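Long-range contacts in ketosynthase (Streptomyces sp. MSC090213JE08, PDB 6KXD), which probably condenses malonyl-ACP with an acyl-ACP to form 3-oxoacyl-ACP, as the ketosynthase of a highly reducing type II polyketide synthase: residues 38-44 / 53-59; 113-117 / 198-204; 211-215 / 227-231; 217-221 / 360-364; 272-277 / 307-312. All coordinates share one frame; numbering follows the deposited sequence.

Contact 1 of 5, residues 38-44 / 53-59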
# COMPACT_ATOMS: atom_id res chain seq x y z
N GLY A 38 0.55 -2.65 -26.27
CA GLY A 38 1.04 -1.37 -25.86
C GLY A 38 2.54 -1.26 -25.95
O GLY A 38 3.11 -0.34 -25.38
N ALA A 39 3.21 -2.22 -26.62
CA ALA A 39 4.65 -2.26 -26.68
C ALA A 39 5.12 -1.13 -27.60
O ALA A 39 4.62 -0.97 -28.70
CB ALA A 39 5.12 -3.63 -27.16
N ARG A 40 6.12 -0.38 -27.16
CA ARG A 40 6.68 0.68 -27.97
C ARG A 40 8.05 0.96 -27.39
O ARG A 40 8.33 0.49 -26.30
CB ARG A 40 5.80 1.93 -27.95
CG ARG A 40 5.38 2.39 -26.56
CD ARG A 40 4.42 3.57 -26.57
NE ARG A 40 3.30 3.34 -27.47
CZ ARG A 40 2.20 2.67 -27.16
NH1 ARG A 40 2.00 2.21 -25.94
NH2 ARG A 40 1.29 2.50 -28.09
N PRO A 41 8.94 1.69 -28.10
CA PRO A 41 10.22 2.04 -27.50
C PRO A 41 10.01 2.83 -26.21
O PRO A 41 9.06 3.63 -26.07
CB PRO A 41 10.93 2.90 -28.55
CG PRO A 41 10.22 2.55 -29.85
CD PRO A 41 8.80 2.19 -29.48
N ILE A 42 10.94 2.62 -25.29
CA ILE A 42 11.03 3.39 -24.05
C ILE A 42 11.52 4.80 -24.38
O ILE A 42 12.53 4.95 -25.06
CB ILE A 42 12.00 2.72 -23.07
CG1 ILE A 42 11.51 1.36 -22.58
CG2 ILE A 42 12.30 3.65 -21.92
CD1 ILE A 42 12.59 0.58 -21.82
N THR A 43 10.82 5.81 -23.85
CA THR A 43 11.22 7.23 -23.94
C THR A 43 11.56 7.79 -22.55
O THR A 43 12.24 8.82 -22.43
CB THR A 43 10.09 8.04 -24.59
OG1 THR A 43 8.94 7.94 -23.77
CG2 THR A 43 9.72 7.57 -25.99
N ARG A 44 11.10 7.13 -21.48
CA ARG A 44 11.07 7.79 -20.17
C ARG A 44 12.48 7.94 -19.60
O ARG A 44 12.77 8.88 -18.86
CB ARG A 44 10.17 7.05 -19.18
CG ARG A 44 9.82 7.91 -17.96
CD ARG A 44 8.87 9.07 -18.26
NE ARG A 44 7.85 8.71 -19.25
CZ ARG A 44 6.90 7.80 -19.05
NH1 ARG A 44 6.78 7.24 -17.86
NH2 ARG A 44 6.11 7.45 -20.04
N ASN A 53 15.12 -2.20 -25.29
CA ASN A 53 14.57 -0.83 -25.09
C ASN A 53 13.06 -0.74 -25.39
O ASN A 53 12.56 0.34 -25.72
CB ASN A 53 15.34 0.22 -25.90
CG ASN A 53 14.82 0.33 -27.31
OD1 ASN A 53 14.38 -0.67 -27.88
ND2 ASN A 53 14.74 1.54 -27.83
N THR A 54 12.33 -1.84 -25.22
CA THR A 54 10.89 -1.89 -25.38
C THR A 54 10.20 -1.98 -24.01
O THR A 54 10.66 -2.68 -23.12
CB THR A 54 10.47 -3.08 -26.24
OG1 THR A 54 11.18 -2.99 -27.47
CG2 THR A 54 8.98 -3.15 -26.47
N ALA A 55 9.09 -1.28 -23.87
CA ALA A 55 8.25 -1.31 -22.68
C ALA A 55 6.87 -0.93 -23.18
O ALA A 55 6.72 -0.65 -24.36
CB ALA A 55 8.76 -0.37 -21.64
N CYS A 56 5.88 -0.92 -22.29
CA CYS A 56 4.54 -0.60 -22.67
C CYS A 56 4.17 0.73 -22.04
O CYS A 56 3.34 0.77 -21.11
CB CYS A 56 3.54 -1.67 -22.27
SG CYS A 56 3.78 -3.22 -23.17
N GLU A 57 4.79 1.79 -22.54
CA GLU A 57 4.54 3.13 -22.06
C GLU A 57 3.18 3.61 -22.53
O GLU A 57 2.59 3.12 -23.51
CB GLU A 57 5.59 4.12 -22.54
CG GLU A 57 6.87 4.05 -21.77
CD GLU A 57 7.90 5.02 -22.30
OE1 GLU A 57 7.53 5.83 -23.19
OE2 GLU A 57 9.04 5.00 -21.81
N VAL A 58 2.67 4.60 -21.77
CA VAL A 58 1.57 5.39 -22.22
C VAL A 58 2.17 6.38 -23.21
O VAL A 58 3.10 7.12 -22.89
CB VAL A 58 0.81 6.08 -21.07
CG1 VAL A 58 -0.16 7.14 -21.58
CG2 VAL A 58 0.06 5.07 -20.22
N PRO A 59 1.70 6.36 -24.46
CA PRO A 59 2.41 7.07 -25.54
C PRO A 59 2.30 8.60 -25.50
O PRO A 59 3.33 9.29 -25.64
CB PRO A 59 1.75 6.45 -26.78
CG PRO A 59 0.36 6.14 -26.36
CD PRO A 59 0.50 5.66 -24.93
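The carboxylate of Glu-57 is gripped by the end of segment 38-44. Its OE2 accepts from Thr-43 N at 2.8 Å and from Arg-44 N at 3.0 Å, the two donors arriving from opposite faces of the carboxylate plane, while OE1 receives OG1 of Thr-43 at 2.6 Å on its syn lone pair. With both oxygens held, the group can hardly turn. Arg-44 NH2 stands 3.8 Å from Glu-57 OE1, a long salt bridge of charge alone, since the oxygen lies well out of the guanidinium plane; the firmer partner of this arginine is Glu-233. The backbone of the same glutamate is held too: Arg-40, bent at chi3 (50°), delivers NH1 to Glu-57 O at 2.7 Å, with Pro-59 CB packed over one guanidinium face near its rim. Beside this, Arg-40 and Ala-55 form an antiparallel hydrogen-bonded pair, Arg-40 N to Ala-55 O measuring 2.9 Å, and Ile-42 N continues it to Asn-53 O at 2.8 Å. Ile-42 CG1 presses tightly on Ala-55 CB at 3.4 Å, and Ala-39 CB rests near Thr-54 CG2. This is a small two-stranded antiparallel hairpin, strands 40-41 and 54-55, closed by an irregular loop.

Contact 2 of 5, residues 113-117 / 198-204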
# COMPACT_ATOMS: atom_id res chain seq x y z
N ASP A 113 5.97 0.82 -7.69
CA ASP A 113 7.19 1.60 -7.79
C ASP A 113 6.94 3.08 -7.51
O ASP A 113 7.85 3.78 -7.11
CB ASP A 113 7.83 1.45 -9.16
CG ASP A 113 8.33 0.04 -9.38
OD1 ASP A 113 9.04 -0.46 -8.47
OD2 ASP A 113 7.94 -0.56 -10.40
N GLY A 114 5.68 3.51 -7.54
CA GLY A 114 5.43 4.91 -7.26
C GLY A 114 6.27 5.78 -8.17
O GLY A 114 6.39 5.47 -9.37
N GLU A 115 6.89 6.83 -7.60
CA GLU A 115 7.70 7.77 -8.38
C GLU A 115 9.16 7.33 -8.36
O GLU A 115 10.06 8.12 -8.09
CB GLU A 115 7.53 9.18 -7.83
CG GLU A 115 6.09 9.62 -7.81
CD GLU A 115 5.26 9.63 -9.08
OE1 GLU A 115 4.12 10.19 -8.98
OE2 GLU A 115 5.70 9.08 -10.14
N SER A 116 9.40 6.04 -8.61
CA SER A 116 10.76 5.57 -8.57
C SER A 116 11.60 6.24 -9.68
O SER A 116 12.80 6.35 -9.54
CB SER A 116 10.80 4.06 -8.61
OG SER A 116 10.54 3.55 -7.29
N HIS A 117 10.97 6.67 -10.76
CA HIS A 117 11.66 7.45 -11.79
C HIS A 117 12.22 8.74 -11.20
O HIS A 117 13.35 9.08 -11.47
CB HIS A 117 10.75 7.72 -12.99
CG HIS A 117 11.43 8.58 -14.00
ND1 HIS A 117 12.55 8.15 -14.70
CD2 HIS A 117 11.16 9.83 -14.43
CE1 HIS A 117 12.94 9.11 -15.53
NE2 HIS A 117 12.12 10.16 -15.35
N ASP A 198 1.18 3.30 -11.85
CA ASP A 198 2.59 3.23 -11.83
C ASP A 198 3.14 3.88 -13.10
O ASP A 198 2.40 4.12 -14.03
CB ASP A 198 3.07 1.79 -11.79
CG ASP A 198 4.00 1.59 -10.62
OD1 ASP A 198 5.03 2.33 -10.53
OD2 ASP A 198 3.62 0.77 -9.79
N ALA A 199 4.44 4.15 -13.08
CA ALA A 199 5.09 4.78 -14.18
C ALA A 199 6.34 3.98 -14.52
O ALA A 199 7.08 3.60 -13.63
CB ALA A 199 5.44 6.20 -13.84
N VAL A 200 6.58 3.84 -15.82
CA VAL A 200 7.79 3.17 -16.29
C VAL A 200 9.01 3.86 -15.70
O VAL A 200 9.13 5.10 -15.60
CB VAL A 200 7.80 3.09 -17.83
CG1 VAL A 200 9.21 2.87 -18.38
CG2 VAL A 200 6.84 2.02 -18.31
N CYS A 201 9.95 3.05 -15.23
CA CYS A 201 11.13 3.58 -14.65
C CYS A 201 12.30 2.62 -14.87
O CYS A 201 12.10 1.44 -15.14
CB CYS A 201 11.00 3.86 -13.16
SG CYS A 201 10.51 2.39 -12.22
N ARG A 202 13.49 3.17 -14.70
CA ARG A 202 14.71 2.42 -14.84
C ARG A 202 14.77 1.32 -13.76
O ARG A 202 15.17 0.20 -14.06
CB ARG A 202 15.87 3.39 -14.78
CG ARG A 202 17.23 2.75 -14.75
CD ARG A 202 18.24 3.86 -14.50
NE ARG A 202 19.59 3.36 -14.64
CZ ARG A 202 20.41 3.67 -15.64
NH1 ARG A 202 19.96 4.30 -16.72
NH2 ARG A 202 21.69 3.42 -15.51
N LYS A 203 14.34 1.64 -12.53
CA LYS A 203 14.38 0.66 -11.44
C LYS A 203 13.71 -0.65 -11.89
O LYS A 203 14.31 -1.74 -11.77
CB LYS A 203 13.77 1.22 -10.16
CG LYS A 203 13.61 0.21 -9.02
CD LYS A 203 12.43 0.54 -8.11
CE LYS A 203 12.11 -0.51 -7.07
NZ LYS A 203 10.95 -0.10 -6.24
N ALA A 204 12.46 -0.57 -12.38
CA ALA A 204 11.66 -1.76 -12.72
C ALA A 204 12.26 -2.50 -13.92
O ALA A 204 12.28 -3.71 -13.97
CB ALA A 204 10.22 -1.40 -13.00
O HOH W 1 7.17 0.83 -12.54
O HOH W 2 8.01 5.59 -11.60
O HOH W 3 13.87 4.44 -11.65
O HOH W 4 10.79 2.44 -4.79
O HOH W 5 13.95 5.89 -13.96
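Asp-113 and Asp-198 meet where two parallel strands of the thiolase-type core sheet, 105-110 and 191-198, run out into the turns that start helices 116-129 and 202-210. Asp-198 receives Asp-113 N on the syn lone pair of OD2 at 3.2 Å, and the same oxygen also accepts from Thr-112 N and Gly-339 N; OD1 uses its anti lone pair for Ala-199 N of its own segment. Asp-113 answers with its own carboxylate, turned 65° from that of Asp-198. Its OD1 meets Lys-203 NZ in a salt bridge of 3.0 Å, the extended lysine reaching across with CD close to Ser-116 OG, and this positive charge is likely to ease the nearness of the two acids. An asparagine in place of Asp-198 has one acceptor oxygen instead of two, and would probably leave either Ala-199 N or the N-H groups gathered on OD2 facing an amide nitrogen, without their acceptor. Ser-116 OG bonds back to Asp-113 O at 2.7 Å and is linked to Lys-203 NZ through water 4. Cys-201 takes the N-cap position: chi1 of 56° tucks SG between backbone N and carbonyl carbon, where it accepts from Ala-204 N at 3.5 Å and also faces Ser-116 CB. Water 2 joins Gly-114 O and His-117 N to Ala-199 O, and water 5 lies in the plane of the His-117 ring between ND1 and Arg-202 N. Helix 77-93 packs on Ala-199, Glu-233 before strand 234-242 holds Val-200 N, and a neighbouring subunit reaches Arg-202 through its Ser-135 and Tyr-136.

Contact 3 of 5, residues 211-215 / 227-231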
# COMPACT_ATOMS: atom_id res chain seq x y z
N PHE A 211 16.59 -10.10 -13.45
CA PHE A 211 15.90 -11.36 -13.17
C PHE A 211 15.83 -12.28 -14.40
O PHE A 211 15.44 -13.43 -14.26
CB PHE A 211 14.51 -11.05 -12.62
CG PHE A 211 14.40 -11.16 -11.12
CD1 PHE A 211 15.50 -10.91 -10.32
CD2 PHE A 211 13.22 -11.55 -10.52
CE1 PHE A 211 15.42 -11.03 -8.94
CE2 PHE A 211 13.13 -11.68 -9.15
CZ PHE A 211 14.23 -11.41 -8.36
N GLY A 212 16.19 -11.78 -15.59
CA GLY A 212 16.00 -12.54 -16.84
C GLY A 212 14.52 -12.75 -17.14
O GLY A 212 14.15 -13.66 -17.84
N ALA A 213 13.67 -11.86 -16.60
CA ALA A 213 12.25 -11.97 -16.74
C ALA A 213 11.71 -10.99 -17.80
O ALA A 213 10.50 -10.92 -17.97
CB ALA A 213 11.61 -11.71 -15.40
N LEU A 214 12.59 -10.27 -18.50
CA LEU A 214 12.16 -9.42 -19.61
C LEU A 214 12.12 -10.24 -20.91
O LEU A 214 13.10 -10.88 -21.24
CB LEU A 214 13.14 -8.26 -19.75
CG LEU A 214 12.88 -7.03 -18.90
CD1 LEU A 214 13.62 -5.84 -19.48
CD2 LEU A 214 11.38 -6.72 -18.77
N THR A 215 11.00 -10.22 -21.63
CA THR A 215 10.94 -10.79 -22.97
C THR A 215 11.90 -10.02 -23.89
O THR A 215 12.07 -8.81 -23.74
CB THR A 215 9.52 -10.77 -23.54
OG1 THR A 215 9.57 -11.52 -24.75
CG2 THR A 215 8.99 -9.38 -23.81
N GLN A 227 8.94 -15.84 -22.69
CA GLN A 227 10.28 -15.42 -22.33
C GLN A 227 10.23 -14.24 -21.34
O GLN A 227 11.26 -13.68 -21.03
CB GLN A 227 11.03 -15.03 -23.61
CG GLN A 227 11.40 -16.21 -24.49
CD GLN A 227 12.08 -17.29 -23.69
OE1 GLN A 227 11.66 -18.45 -23.70
NE2 GLN A 227 13.11 -16.91 -22.96
N GLY A 228 9.02 -13.87 -20.92
CA GLY A 228 8.87 -12.93 -19.86
C GLY A 228 7.98 -11.77 -20.23
O GLY A 228 7.10 -11.86 -21.06
N ILE A 229 8.19 -10.69 -19.49
CA ILE A 229 7.28 -9.58 -19.43
C ILE A 229 7.86 -8.42 -20.23
O ILE A 229 9.04 -8.37 -20.53
CB ILE A 229 7.07 -9.14 -17.96
CG1 ILE A 229 8.27 -8.39 -17.39
CG2 ILE A 229 6.68 -10.32 -17.07
CD1 ILE A 229 7.90 -7.47 -16.22
N LEU A 230 7.01 -7.41 -20.42
CA LEU A 230 7.47 -6.07 -20.68
C LEU A 230 6.95 -5.21 -19.53
O LEU A 230 5.85 -5.44 -19.11
CB LEU A 230 6.87 -5.56 -21.99
CG LEU A 230 7.41 -6.19 -23.27
CD1 LEU A 230 6.56 -5.76 -24.46
CD2 LEU A 230 8.88 -5.82 -23.49
N THR A 231 7.78 -4.28 -19.05
CA THR A 231 7.37 -3.32 -18.00
C THR A 231 6.40 -2.32 -18.64
O THR A 231 6.50 -1.97 -19.83
CB THR A 231 8.58 -2.62 -17.39
OG1 THR A 231 9.18 -1.77 -18.36
CG2 THR A 231 9.63 -3.56 -16.87
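Ile-229 binds segment 211-215 by both of its backbone polar atoms, and here the contact is tightest. Its N donates to Ala-213 O at 2.8 Å in a nearly straight bond, and its O accepts from Thr-215 N at 2.9 Å, so that Leu-214 lies bridged between them. Gly-228 beside it passes with its CA only 3.2 Å from Ala-213 O; a side chain on it would collide with that oxygen, and at its phi and psi a CB would also strike the carbonyl oxygen of Gln-227. Leu-214 starts away from the other segment, but its CD2 comes back to lie 3.4 Å from Ile-229 O and 3.8 Å from Ile-229 CG1, with Thr-231 CG2 a little beyond. On the other flank, chi1 of -172° puts Thr-215 OG1 opposite its backbone N, where it bonds Val-218 O, and leaves CG2 to press on Leu-230 CD2 at 3.6 Å. The loose side lies at Gly-212 and Gln-227, both exposed: Gly-212 touches only through its carbonyl, and the Gln-227 chain bends away after its CB has passed Thr-215 OG1 at 4.0 Å. Gly-212 ends helix 202-210 with a Schellman motif. Phe-205 and Phe-208 of that helix cover Leu-214, strand 54-55 meets Leu-230 and Thr-231, and the loop then leads on to strand 234-242.

Contact 4 of 5, residues 217-221 / 360-364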
# COMPACT_ATOMS: atom_id res chain seq x y z
N ASP A 217 11.28 -9.92 -27.11
CA ASP A 217 10.38 -9.39 -28.14
C ASP A 217 9.03 -9.02 -27.52
O ASP A 217 8.83 -7.87 -27.22
CB ASP A 217 10.20 -10.33 -29.34
CG ASP A 217 10.20 -11.80 -28.98
OD1 ASP A 217 9.53 -12.17 -27.99
OD2 ASP A 217 10.82 -12.57 -29.73
N VAL A 218 8.14 -10.01 -27.39
CA VAL A 218 6.77 -9.80 -26.98
C VAL A 218 6.41 -10.74 -25.81
O VAL A 218 7.04 -11.80 -25.54
CB VAL A 218 5.82 -9.99 -28.18
CG1 VAL A 218 6.12 -8.98 -29.29
CG2 VAL A 218 5.86 -11.42 -28.72
N VAL A 219 5.36 -10.31 -25.11
CA VAL A 219 4.82 -10.99 -23.97
C VAL A 219 3.84 -12.04 -24.47
O VAL A 219 2.86 -11.71 -25.16
CB VAL A 219 4.11 -10.02 -23.00
CG1 VAL A 219 3.74 -10.73 -21.70
CG2 VAL A 219 4.93 -8.77 -22.74
N ARG A 220 4.12 -13.30 -24.11
CA ARG A 220 3.34 -14.44 -24.54
C ARG A 220 2.85 -15.24 -23.35
O ARG A 220 3.36 -16.34 -23.10
CB ARG A 220 4.20 -15.36 -25.43
CG ARG A 220 4.90 -14.68 -26.59
CD ARG A 220 5.46 -15.75 -27.54
NE ARG A 220 6.41 -15.18 -28.47
CZ ARG A 220 6.08 -14.65 -29.65
NH1 ARG A 220 4.82 -14.40 -29.95
NH2 ARG A 220 7.02 -14.37 -30.52
N PRO A 221 1.88 -14.74 -22.55
CA PRO A 221 1.37 -15.48 -21.41
C PRO A 221 0.75 -16.83 -21.80
O PRO A 221 -0.13 -16.93 -22.67
CB PRO A 221 0.32 -14.54 -20.79
CG PRO A 221 0.83 -13.18 -21.20
CD PRO A 221 1.26 -13.41 -22.64
N PRO A 360 -8.48 -11.01 -25.32
CA PRO A 360 -7.59 -12.10 -25.69
C PRO A 360 -6.25 -12.12 -24.94
O PRO A 360 -5.75 -11.07 -24.52
CB PRO A 360 -7.25 -11.82 -27.16
CG PRO A 360 -7.38 -10.31 -27.28
CD PRO A 360 -8.38 -9.86 -26.23
N THR A 361 -5.68 -13.33 -24.88
CA THR A 361 -4.26 -13.50 -24.66
C THR A 361 -3.57 -13.47 -26.03
O THR A 361 -3.67 -14.45 -26.79
CB THR A 361 -3.97 -14.81 -23.92
OG1 THR A 361 -4.89 -14.94 -22.84
CG2 THR A 361 -2.53 -14.89 -23.46
N ILE A 362 -2.89 -12.36 -26.33
CA ILE A 362 -2.30 -12.11 -27.63
C ILE A 362 -0.86 -12.64 -27.64
O ILE A 362 -0.40 -13.19 -26.66
CB ILE A 362 -2.39 -10.61 -27.98
CG1 ILE A 362 -1.36 -9.74 -27.23
CG2 ILE A 362 -3.81 -10.13 -27.78
CD1 ILE A 362 -1.21 -8.32 -27.78
N ASN A 363 -0.20 -12.53 -28.80
CA ASN A 363 1.12 -13.09 -29.06
C ASN A 363 1.14 -14.59 -28.73
O ASN A 363 2.18 -15.14 -28.35
CB ASN A 363 2.21 -12.33 -28.29
CG ASN A 363 2.09 -10.82 -28.39
OD1 ASN A 363 1.80 -10.31 -29.46
ND2 ASN A 363 2.31 -10.11 -27.29
N HIS A 364 -0.01 -15.26 -28.86
CA HIS A 364 -0.13 -16.66 -28.50
C HIS A 364 0.11 -17.55 -29.73
O HIS A 364 -0.73 -17.58 -30.66
CB HIS A 364 -1.50 -16.97 -27.88
CG HIS A 364 -1.49 -18.23 -27.07
ND1 HIS A 364 -0.76 -18.35 -25.90
CD2 HIS A 364 -2.09 -19.43 -27.26
CE1 HIS A 364 -0.93 -19.55 -25.40
NE2 HIS A 364 -1.75 -20.23 -26.19
O HOH W 6 0.43 -15.79 -25.34
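Asn-363 and Val-219 join two irregular loops, one running from helix 202-210 to strand 234-242, the other from strand 357-358 to strand 381-382. The amide ND2 of Asn-363 donates to Val-219 O at 2.7 Å, with that oxygen in the plane of the amide, while the CB and CG2 of Val-218 lie against the same side chain. In return Arg-220 NH1 reaches Asn-363 O at 3.2 Å; the oxygen lies in the guanidinium plane, but the donor comes from above the carbonyl plane and misses its lone pairs. Asn-363 thus holds segment 217-221 by both side chain and backbone. The contact ties together the N-terminal and C-terminal halves of the thiolase-type fold through segments separated by 138 residues. The Arg-220 chain, extended from CG to NE, crosses the Asn-363 side chain at about a right angle, its guanidinium plane 87° from the amide, and Val-218 CG2 sits 3.3 Å above the centre of that guanidinium. An alanine in place of Arg-220 would remove the guanidinium and is likely to leave Asn-363 O without this donor and Val-218 CG2 without its flat cover. Farther along, Thr-361 CG2 packs 3.2 Å from Pro-221 O, its OG1 being bonded to Val-375 O and Ala-329 N. Water 6 links Pro-221 O, Ile-362 O and His-364 ND1; the NE2 of this histidine bonds Thr-367 OG1.

Contact 5 of 5, residues 272-277 / 307-312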
# COMPACT_ATOMS: atom_id res chain seq x y z
N PRO A 272 5.93 -17.16 -7.14
CA PRO A 272 4.51 -17.37 -6.88
C PRO A 272 4.37 -18.73 -6.20
O PRO A 272 5.31 -19.54 -6.25
CB PRO A 272 3.88 -17.39 -8.28
CG PRO A 272 4.98 -17.95 -9.13
CD PRO A 272 6.28 -17.41 -8.55
N ASN A 273 3.23 -18.94 -5.59
CA ASN A 273 2.97 -20.12 -4.82
C ASN A 273 1.62 -20.67 -5.22
O ASN A 273 0.61 -19.99 -5.17
CB ASN A 273 3.00 -19.81 -3.33
CG ASN A 273 2.91 -21.06 -2.48
OD1 ASN A 273 1.81 -21.54 -2.20
ND2 ASN A 273 4.06 -21.55 -2.08
N ARG A 274 1.59 -21.93 -5.65
CA ARG A 274 0.38 -22.50 -6.14
C ARG A 274 -0.74 -22.50 -5.07
O ARG A 274 -1.89 -22.16 -5.32
CB ARG A 274 0.75 -23.92 -6.60
CG ARG A 274 -0.42 -24.81 -6.98
CD ARG A 274 0.21 -26.16 -7.29
NE ARG A 274 -0.80 -27.18 -7.42
CZ ARG A 274 -0.56 -28.41 -7.86
NH1 ARG A 274 0.68 -28.79 -8.14
NH2 ARG A 274 -1.57 -29.25 -8.04
N ASP A 275 -0.40 -23.01 -3.87
CA ASP A 275 -1.36 -23.14 -2.75
C ASP A 275 -1.89 -21.75 -2.36
O ASP A 275 -3.10 -21.56 -2.11
CB ASP A 275 -0.71 -23.85 -1.55
CG ASP A 275 -0.48 -25.35 -1.78
OD1 ASP A 275 -0.81 -25.85 -2.89
OD2 ASP A 275 0.01 -26.01 -0.83
N GLY A 276 -0.96 -20.78 -2.33
CA GLY A 276 -1.29 -19.41 -1.99
C GLY A 276 -2.27 -18.79 -2.98
O GLY A 276 -3.30 -18.22 -2.61
N ILE A 277 -1.99 -18.94 -4.27
CA ILE A 277 -2.94 -18.44 -5.29
C ILE A 277 -4.29 -19.17 -5.13
O ILE A 277 -5.34 -18.56 -5.19
CB ILE A 277 -2.38 -18.58 -6.70
CG1 ILE A 277 -1.04 -17.85 -6.85
CG2 ILE A 277 -3.41 -18.11 -7.73
CD1 ILE A 277 -0.39 -18.04 -8.18
N ALA A 307 7.82 -19.23 -14.51
CA ALA A 307 7.29 -19.61 -13.19
C ALA A 307 5.83 -19.20 -13.05
O ALA A 307 4.98 -20.04 -12.68
CB ALA A 307 8.14 -19.03 -12.08
N ASN A 308 5.49 -17.94 -13.37
CA ASN A 308 4.21 -17.45 -12.97
C ASN A 308 3.13 -18.28 -13.62
O ASN A 308 2.20 -18.70 -12.97
CB ASN A 308 3.89 -15.99 -13.32
CG ASN A 308 2.44 -15.69 -13.00
OD1 ASN A 308 2.08 -15.60 -11.83
ND2 ASN A 308 1.57 -15.62 -14.01
N ASP A 309 3.25 -18.48 -14.95
CA ASP A 309 2.15 -18.94 -15.73
C ASP A 309 1.90 -20.41 -15.36
O ASP A 309 0.77 -20.82 -15.20
CB ASP A 309 2.37 -18.60 -17.22
CG ASP A 309 2.44 -17.11 -17.56
OD1 ASP A 309 2.13 -16.27 -16.70
OD2 ASP A 309 2.79 -16.79 -18.69
N LYS A 310 2.96 -21.18 -15.12
CA LYS A 310 2.76 -22.61 -14.82
C LYS A 310 2.19 -22.73 -13.40
O LYS A 310 1.24 -23.48 -13.16
CB LYS A 310 4.02 -23.44 -15.06
CG LYS A 310 5.25 -23.07 -14.25
CD LYS A 310 6.31 -24.18 -14.16
CE LYS A 310 7.27 -23.96 -13.00
NZ LYS A 310 8.52 -24.73 -13.16
N THR A 311 2.66 -21.89 -12.48
CA THR A 311 2.09 -21.91 -11.09
C THR A 311 0.63 -21.45 -11.05
O THR A 311 -0.27 -22.04 -10.42
CB THR A 311 2.97 -21.07 -10.16
OG1 THR A 311 4.29 -21.55 -10.32
CG2 THR A 311 2.55 -21.20 -8.71
N GLU A 312 0.33 -20.33 -11.70
CA GLU A 312 -0.99 -19.83 -11.65
C GLU A 312 -1.99 -20.81 -12.29
O GLU A 312 -3.08 -21.00 -11.82
CB GLU A 312 -1.03 -18.50 -12.38
CG GLU A 312 -2.36 -17.87 -12.21
CD GLU A 312 -2.48 -16.45 -12.72
OE1 GLU A 312 -3.49 -15.83 -12.36
OE2 GLU A 312 -1.60 -15.99 -13.46
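The chi1 of Thr-311 (-52°) sets OG1 beside its own backbone N and puts CG2 anti to that nitrogen, toward the start of the facing helix. There CG2 lies 3.3 Å from Arg-274 N and 3.9 Å from Arg-274 CB, nestled against the first turn. The hydroxyl, meanwhile, bends back to Ala-307 O at 2.9 Å, coming from above the carbonyl plane; that oxygen also accepts the helical N-H of Thr-311, so two bonds from one residue hold it. Pro-272 lies across the threonine obliquely, its CG 3.9 Å from both Thr-311 CB and OG1, and its ring flank continues along the helix to Asn-308 CA and Ala-307 CB. No hydrogen bond crosses between the segments; the join is one of van der Waals contact. It brings together two helices of the C-terminal part of the thiolase-type fold, 274-288 and 306-320, and strand 297-299 lies between them in the chain. Asn-273 caps the first of these: its OD1 accepts Gly-276 N at 2.9 Å, in the carbonyl plane on a lone pair. One turn on, Ile-277 stretches its CD1 to Glu-312 CA at 4.0 Å and touches Ala-315 besides. Within the second helix, Asn-308 ND2 donates to Asp-309 OD1 at 2.8 Å and to Glu-312 OE2. Glu-312 also takes the backbone N-H groups of His-301 and Gly-302, and Arg-274 extends away from the contact to a salt bridge with Asp-318.

How the contacts relate
From the N terminus, contact 1 closes the hairpin 38-59. Contact 2 follows in series and spans 113-204, joining to each other the turns that lead from core strands 105-110 and 191-198 into their helices; it packs on contact 1 through Arg-44, Glu-57, His-117 and Val-200. Contact 3 closes the small loop 211-231 after helix 202-210 and reaches back to the hairpin, Cys-56 N probably bonding to Thr-231 O. Contact 4 crosses contact 3, since 217-221 lies inside that loop while its mate is at 360-364; Val-219 packs against both Gly-228 and Leu-230. Contact 5, nested inside contact 4, touches it at Pro-221 and Asp-309, so that helix 306-320 meets the 217-221 loop.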